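Local coordinates for nucleoprotein (Rift valley fever virus, PDB 3OV9) that encapsidates the viral RNA genome, shielding it from nucleases, and forms ring-shaped hexamers needed to build the nucleocapsid, at residues P127-G130 with T131-D134; F208-H211 with E212-R215. One frame throughout, in Å; residues are numbered along the deposited sequence.

Interaction 1: P127-G130 with T131-D134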
loop_
_atom_site.group_PDB
_atom_site.type_symbol
_atom_site.label_atom_id
_atom_site.label_comp_id
_atom_site.label_asym_id
_atom_site.label_seq_id
_atom_site.Cartn_x
_atom_site.Cartn_y
_atom_site.Cartn_z
ATOM N N PRO A 127 -3.077 5.326 -32.358
ATOM C CA PRO A 127 -2.273 4.940 -31.189
ATOM C C PRO A 127 -1.408 3.707 -31.452
ATOM O O PRO A 127 -0.228 3.692 -31.092
ATOM C CB PRO A 127 -3.328 4.647 -30.122
ATOM C CG PRO A 127 -4.466 5.523 -30.490
ATOM C CD PRO A 127 -4.495 5.517 -31.993
ATOM N N VAL A 128 -2.000 2.687 -32.071
ATOM C CA VAL A 128 -1.245 1.568 -32.616
ATOM C C VAL A 128 -1.287 1.712 -34.133
ATOM O O VAL A 128 -2.362 1.709 -34.733
ATOM C CB VAL A 128 -1.828 0.202 -32.186
ATOM C CG1 VAL A 128 -0.964 -0.940 -32.707
ATOM C CG2 VAL A 128 -1.949 0.121 -30.674
ATOM N N THR A 129 -0.117 1.863 -34.747
ATOM C CA THR A 129 -0.035 2.107 -36.184
ATOM C C THR A 129 -0.231 0.813 -36.964
ATOM O O THR A 129 -0.081 -0.281 -36.415
ATOM C CB THR A 129 1.317 2.743 -36.591
ATOM O OG1 THR A 129 2.384 1.832 -36.298
ATOM C CG2 THR A 129 1.544 4.066 -35.856
ATOM N N GLY A 130 -0.573 0.951 -38.243
ATOM C CA GLY A 130 -0.652 -0.189 -39.155
ATOM C C GLY A 130 0.672 -0.924 -39.265
ATOM O O GLY A 130 0.700 -2.153 -39.319
ATOM N N THR A 131 1.768 -0.163 -39.283
ATOM C CA THR A 131 3.124 -0.723 -39.332
ATOM C C THR A 131 3.407 -1.652 -38.147
ATOM O O THR A 131 3.972 -2.735 -38.323
ATOM C CB THR A 131 4.196 0.395 -39.411
ATOM O OG1 THR A 131 3.917 1.242 -40.530
ATOM C CG2 THR A 131 5.596 -0.192 -39.576
ATOM N N THR A 132 3.011 -1.226 -36.949
ATOM C CA THR A 132 3.137 -2.048 -35.746
ATOM C C THR A 132 2.313 -3.336 -35.879
ATOM O O THR A 132 2.799 -4.426 -35.572
ATOM C CB THR A 132 2.738 -1.258 -34.474
ATOM O OG1 THR A 132 3.648 -0.165 -34.288
ATOM C CG2 THR A 132 2.772 -2.142 -33.235
ATOM N N MET A 133 1.077 -3.202 -36.356
ATOM C CA MET A 133 0.211 -4.359 -36.579
ATOM C C MET A 133 0.801 -5.351 -37.586
ATOM O O MET A 133 0.656 -6.564 -37.419
ATOM C CB MET A 133 -1.190 -3.921 -37.019
ATOM C CG MET A 133 -2.008 -3.209 -35.940
ATOM S SD MET A 133 -2.213 -4.101 -34.380
ATOM C CE MET A 133 -2.885 -5.676 -34.930
ATOM N N ASP A 134 1.472 -4.828 -38.613
ATOM C CA ASP A 134 2.109 -5.654 -39.651
ATOM C C ASP A 134 3.218 -6.566 -39.124
ATOM O O ASP A 134 3.488 -7.621 -39.704
ATOM C CB ASP A 134 2.652 -4.778 -40.784
ATOM C CG ASP A 134 1.556 -4.210 -41.666
ATOM O OD1 ASP A 134 0.415 -4.724 -41.628
ATOM O OD2 ASP A 134 1.840 -3.248 -42.408
HETATM O O HOH W 1 2.315 1.834 -33.004
#

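Interaction 2: F208-H211 with E212-R215. With NA (sodium ion), chain E.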
loop_
_atom_site.group_PDB
_atom_site.type_symbol
_atom_site.label_atom_id
_atom_site.label_comp_id
_atom_site.label_asym_id
_atom_site.label_seq_id
_atom_site.Cartn_x
_atom_site.Cartn_y
_atom_site.Cartn_z
ATOM N N PHE A 208 -28.588 -2.493 -35.098
ATOM C CA PHE A 208 -28.275 -1.350 -35.951
ATOM C C PHE A 208 -27.421 -1.720 -37.165
ATOM O O PHE A 208 -26.275 -2.163 -37.020
ATOM C CB PHE A 208 -27.614 -0.224 -35.155
ATOM C CG PHE A 208 -27.517 1.059 -35.915
ATOM C CD1 PHE A 208 -28.654 1.830 -36.150
ATOM C CD2 PHE A 208 -26.296 1.492 -36.416
ATOM C CE1 PHE A 208 -28.576 3.019 -36.864
ATOM C CE2 PHE A 208 -26.206 2.682 -37.129
ATOM C CZ PHE A 208 -27.348 3.446 -37.354
ATOM N N ILE A 209 -27.991 -1.482 -38.348
ATOM C CA ILE A 209 -27.474 -1.943 -39.648
ATOM C C ILE A 209 -27.751 -3.442 -39.817
ATOM O O ILE A 209 -27.254 -4.268 -39.046
ATOM C CB ILE A 209 -25.958 -1.596 -39.898
ATOM C CG1 ILE A 209 -25.656 -0.105 -39.642
ATOM C CG2 ILE A 209 -25.519 -2.022 -41.300
ATOM C CD1 ILE A 209 -26.384 0.888 -40.543
ATOM N N SER A 210 -28.569 -3.775 -40.816
ATOM C CA SER A 210 -28.979 -5.158 -41.081
ATOM C C SER A 210 -27.792 -6.099 -41.289
ATOM O O SER A 210 -26.707 -5.662 -41.689
ATOM C CB SER A 210 -29.912 -5.217 -42.296
ATOM O OG SER A 210 -29.211 -4.947 -43.497
ATOM N N HIS A 211 -28.002 -7.386 -41.013
ATOM C CA HIS A 211 -26.978 -8.407 -41.239
ATOM C C HIS A 211 -26.439 -8.344 -42.666
ATOM O O HIS A 211 -25.235 -8.446 -42.890
ATOM C CB HIS A 211 -27.523 -9.811 -40.953
ATOM C CG HIS A 211 -27.881 -10.045 -39.518
ATOM N ND1 HIS A 211 -28.631 -11.126 -39.108
ATOM C CD2 HIS A 211 -27.606 -9.333 -38.400
ATOM C CE1 HIS A 211 -28.793 -11.076 -37.798
ATOM N NE2 HIS A 211 -28.183 -9.995 -37.344
ATOM N N GLU A 212 -27.350 -8.153 -43.617
ATOM C CA GLU A 212 -27.013 -8.110 -45.035
ATOM C C GLU A 212 -26.167 -6.887 -45.406
ATOM O O GLU A 212 -25.202 -7.013 -46.163
ATOM C CB GLU A 212 -28.286 -8.166 -45.888
ATOM C CG GLU A 212 -29.028 -9.509 -45.825
ATOM C CD GLU A 212 -30.012 -9.630 -44.655
ATOM O OE1 GLU A 212 -30.653 -10.699 -44.544
ATOM O OE2 GLU A 212 -30.157 -8.677 -43.858
ATOM N N LYS A 213 -26.523 -5.719 -44.873
ATOM C CA LYS A 213 -25.746 -4.498 -45.114
ATOM C C LYS A 213 -24.372 -4.570 -44.442
ATOM O O LYS A 213 -23.385 -4.074 -44.990
ATOM C CB LYS A 213 -26.499 -3.246 -44.651
ATOM C CG LYS A 213 -27.651 -2.807 -45.558
ATOM C CD LYS A 213 -28.295 -1.502 -45.070
ATOM C CE LYS A 213 -29.181 -1.708 -43.835
ATOM N NZ LYS A 213 -29.859 -0.451 -43.414
ATOM N N ARG A 214 -24.317 -5.188 -43.262
ATOM C CA ARG A 214 -23.041 -5.416 -42.573
ATOM C C ARG A 214 -22.112 -6.280 -43.422
ATOM O O ARG A 214 -20.948 -5.926 -43.630
ATOM C CB ARG A 214 -23.256 -6.053 -41.197
ATOM C CG ARG A 214 -23.704 -5.090 -40.112
ATOM C CD ARG A 214 -24.199 -5.856 -38.901
ATOM N NE ARG A 214 -24.668 -4.978 -37.835
ATOM C CZ ARG A 214 -24.139 -4.920 -36.614
ATOM N NH1 ARG A 214 -23.110 -5.691 -36.286
ATOM N NH2 ARG A 214 -24.646 -4.086 -35.718
ATOM N N ARG A 215 -22.624 -7.402 -43.931
ATOM C CA ARG A 215 -21.816 -8.269 -44.791
ATOM C C ARG A 215 -21.383 -7.557 -46.075
ATOM O O ARG A 215 -20.281 -7.804 -46.578
ATOM C CB ARG A 215 -22.528 -9.586 -45.114
ATOM C CG ARG A 215 -21.551 -10.692 -45.527
ATOM C CD ARG A 215 -22.251 -11.980 -45.917
ATOM N NE ARG A 215 -22.898 -12.622 -44.776
ATOM C CZ ARG A 215 -23.329 -13.881 -44.767
ATOM N NH1 ARG A 215 -23.177 -14.652 -45.837
ATOM N NH2 ARG A 215 -23.905 -14.372 -43.680
HETATM NA NA NA E . -28.532 -5.953 -37.155
HETATM O O HOH W 2 -31.029 -6.206 -37.319
#

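Interaction 1: P127-G130 with T131-D134
Thr129 turns its hydroxyl in between its own backbone N and carbonyl carbon (chi1 63°), while Thr132 sets OG1 beside its backbone N (chi1 -64°). The two threonine side chains meet at about a right angle, with OG1 of Thr129 3.1 Å from OG1 of Thr132. Thr129 OG1 also lies 3.2 Å from Thr132 N. A water ties the same two residues together: it accepts from Thr129 N at 3.0 Å and is hydrogen-bonded to Thr132 OG1 at 2.7 Å. Thr129 is the N-cap residue of helix 130-136, and from it the first helical backbone bonds start. Met133 N donates to Thr129 O over 3.1 Å in a fairly straight bond (N-H...O 164°), and Asp134 N donates to Gly130 O over 2.9 Å in a more bent one. Away from the cap hydroxyls the contact is apolar. Val128 brings its CG1 methyl against Met133 SD at 3.8 Å, and the same methyl lies beside Thr132 CG2; the valine crosses both side chains roughly at right angles. The thioether chain of Met133 is curled, and its CG passes 3.5 Å from Thr129 O. The methionine packs on Leu171 and Gln175 of helix 159-180, where Val128 also rests against Val179. The carboxylate of Asp134 looks elsewhere, with OD1 in a salt bridge to Arg142 and hydrogen-bonded to Tyr140 N.

Interaction 2: F208-H211 with E212-R215
Arg214 reaches back from the first turn of its helix, its chain extended from CG to NE, and sets the guanidinium edge against two carbonyls of the preceding loop. NH2 donates to Phe208 O at 2.8 Å and NE to Ile209 O at 2.9 Å, with a weak second bond from NE to Phe208 O; NH1 goes on to Val153 O and Ala203 O, which helps fix the rotation of the group. Ile209, its CG2 anti to the backbone N, packs that methyl against both Lys213 CB (3.7 Å) and Arg214 CG (3.8 Å). Ser210 holds OG between its backbone N and carbonyl carbon (chi1 70°), where it accepts from Lys213 N at 3.1 Å. The lysine chain, bent at chi3, folds round this hydroxyl and brings CE within 3.3 Å of Ser210 OG. Ile209 O also coordinates the sodium ion at 2.8 Å, together with a water and Ser206 O. Gln5 of a second subunit hydrogen-bonds to Ile209 N. Ser210 is thus a side-chain N-cap of helix 211-220, at the end of a loop whose Ser206 and Ile209 carbonyls help bind the sodium ion.

Interactions 1 and 2 both join a loop to the first turn of the helix that follows, helix 130-136 in one case and 211-220 in the other, and both are partly buried. Their centres lie about 28 Å apart, and they do not touch. A hydroxyl residue holds the N-cap position in each: in 127-134 a water links the two threonines; in 208-215 the serine hydroxyl accepts a capping bond from a backbone N-H. The buried side differs, apolar against helix 159-180 in interaction 1, but an arginine gripping carbonyls in interaction 2. No other subunit touches 127-134, whereas 208-215 meets a neighbouring subunit and a sodium ion.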